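Local coordinates for cellulose binding protein (Clavibacter michiganensis, PDB 4JJO) that probably binds cellulose and loosens plant cell walls, as the expansin part of a longer protein that also carries a cellulase domain, at residues 165-169 and 180-186. Residues are numbered along the deposited sequence; the frame is centred on the assembly and turned at random.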
loop_
_atom_site.group_PDB
_atom_site.type_symbol
_atom_site.label_atom_id
_atom_site.label_comp_id
_atom_site.label_asym_id
_atom_site.label_seq_id
_atom_site.Cartn_x
_atom_site.Cartn_y
_atom_site.Cartn_z
ATOM N N GLY A 165 16.444 15.675 -15.064
ATOM C CA GLY A 165 15.269 15.949 -15.866
ATOM C C GLY A 165 14.071 15.132 -15.424
ATOM O O GLY A 165 14.108 14.479 -14.379
ATOM N N PRO A 166 12.997 15.158 -16.228
ATOM C CA PRO A 166 11.736 14.476 -15.916
ATOM C C PRO A 166 11.919 12.970 -15.797
ATOM O O PRO A 166 12.634 12.376 -16.605
ATOM C CB PRO A 166 10.843 14.805 -17.121
ATOM C CG PRO A 166 11.513 15.935 -17.827
ATOM C CD PRO A 166 12.968 15.789 -17.555
ATOM N N LEU A 167 11.285 12.366 -14.798
ATOM C CA LEU A 167 11.364 10.924 -14.606
ATOM C C LEU A 167 10.267 10.202 -15.371
ATOM O O LEU A 167 9.124 10.661 -15.428
ATOM C CB LEU A 167 11.245 10.565 -13.123
ATOM C CG LEU A 167 12.459 10.791 -12.222
ATOM C CD1 LEU A 167 12.861 12.249 -12.216
ATOM C CD2 LEU A 167 12.147 10.305 -10.813
ATOM N N THR A 168 10.627 9.071 -15.963
ATOM C CA THR A 168 9.645 8.147 -16.509
ATOM C C THR A 168 9.706 6.868 -15.688
ATOM O O THR A 168 10.759 6.238 -15.578
ATOM C CB THR A 168 9.900 7.833 -17.993
ATOM O OG1 THR A 168 9.743 9.026 -18.770
ATOM C CG2 THR A 168 8.914 6.787 -18.490
ATOM N N VAL A 169 8.575 6.500 -15.097
ATOM C CA VAL A 169 8.525 5.366 -14.186
ATOM C C VAL A 169 7.618 4.272 -14.724
ATOM O O VAL A 169 6.474 4.528 -15.094
ATOM C CB VAL A 169 8.009 5.794 -12.799
ATOM C CG1 VAL A 169 7.923 4.593 -11.869
ATOM C CG2 VAL A 169 8.904 6.869 -12.208
ATOM N N VAL A 180 3.199 3.037 -17.705
ATOM C CA VAL A 180 4.360 3.897 -17.887
ATOM C C VAL A 180 3.951 5.330 -17.592
ATOM O O VAL A 180 3.002 5.850 -18.183
ATOM C CB VAL A 180 4.927 3.790 -19.310
ATOM C CG1 VAL A 180 6.033 4.812 -19.524
ATOM C CG2 VAL A 180 5.440 2.379 -19.564
ATOM N N LEU A 181 4.677 5.961 -16.677
ATOM C CA LEU A 181 4.299 7.262 -16.147
ATOM C C LEU A 181 5.347 8.317 -16.477
ATOM O O LEU A 181 6.328 8.471 -15.750
ATOM C CB LEU A 181 4.130 7.166 -14.630
ATOM C CG LEU A 181 3.314 5.963 -14.145
ATOM C CD1 LEU A 181 3.448 5.798 -12.641
ATOM C CD2 LEU A 181 1.856 6.098 -14.545
ATOM N N PRO A 182 5.141 9.053 -17.578
ATOM C CA PRO A 182 6.090 10.082 -18.016
ATOM C C PRO A 182 5.910 11.425 -17.313
ATOM O O PRO A 182 4.863 11.701 -16.726
ATOM C CB PRO A 182 5.749 10.244 -19.497
ATOM C CG PRO A 182 4.303 9.955 -19.565
ATOM C CD PRO A 182 4.051 8.869 -18.553
ATOM N N GLY A 183 6.944 12.253 -17.381
ATOM C CA GLY A 183 6.840 13.643 -16.982
ATOM C C GLY A 183 6.838 13.879 -15.486
ATOM O O GLY A 183 6.541 14.983 -15.031
ATOM N N LEU A 184 7.175 12.851 -14.717
ATOM C CA LEU A 184 7.226 12.983 -13.269
ATOM C C LEU A 184 8.386 13.881 -12.867
ATOM O O LEU A 184 9.439 13.878 -13.504
ATOM C CB LEU A 184 7.367 11.613 -12.612
ATOM C CG LEU A 184 6.173 10.675 -12.790
ATOM C CD1 LEU A 184 6.478 9.322 -12.179
ATOM C CD2 LEU A 184 4.918 11.275 -12.177
ATOM N N ARG A 185 8.184 14.651 -11.806
ATOM C CA ARG A 185 9.190 15.598 -11.351
ATOM C C ARG A 185 9.927 15.076 -10.130
ATOM O O ARG A 185 9.387 14.288 -9.355
ATOM C CB ARG A 185 8.537 16.942 -11.025
ATOM C CG ARG A 185 8.005 17.661 -12.253
ATOM C CD ARG A 185 7.144 18.860 -11.897
ATOM N NE ARG A 185 5.827 18.460 -11.407
ATOM C CZ ARG A 185 5.471 18.404 -10.127
ATOM N NH1 ARG A 185 4.245 18.021 -9.809
ATOM N NH2 ARG A 185 6.322 18.734 -9.161
ATOM N N MET A 186 11.172 15.511 -9.976
ATOM C CA MET A 186 11.915 15.259 -8.754
ATOM C C MET A 186 11.377 16.218 -7.707
ATOM O O MET A 186 11.976 17.258 -7.424
ATOM C CB MET A 186 13.409 15.475 -8.983
ATOM C CG MET A 186 14.265 15.339 -7.734
ATOM S SD MET A 186 14.055 13.761 -6.886
ATOM C CE MET A 186 14.445 12.613 -8.200
HETATM O O HOH W 1 9.642 11.793 -18.607
#
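L167 and V169 pair with L184 and L181 through four backbone hydrogen bonds, and the axes of strands 167-169 and 180-182 lie 4.6 Å apart, their directions 168° apart: an antiparallel pair. L167 N to L184 O (2.7 Å) and L184 N to L167 O close one hydrogen-bonded pair; V169 N to L181 O and L181 N to V169 O (2.8 Å) close the other. Between the two pairs the register slips by one residue, because G183 and L184 both face L167. G183 takes phi 77° and psi 12°, a left-handed conformation that glycine adopts readily and that marks the first position of a G1 bulge. Its N donates to a water (3.0 Å) that also hydrogen-bonds OG1 of T168, joining the bulge to the neighbouring strand.

L167, V169, L181 and L184 send their side chains to one buried face. There CD1 of L184 meets CG2 of V169 at 3.5 Å, tighter than usual carbon contact, the two side chains crossing at about a right angle. L167 touches L184 through CB and, farther along, M186 CE through CD2 (4.2 Å). On the other face T168 CG2, anti to the backbone N, reaches V180 CG1 at 3.6 Å, while its OG1 is turned to the water. I112 of strand 111-114 packs against L181 and L184, and V137 of strand 134-141 against V169.

The slipped register and positive-phi glycine identify a G1 beta bulge, here in the hairpin of strands 167-173 and 178-184 within the expansin C-terminal domain, an immunoglobulin-like beta-sandwich.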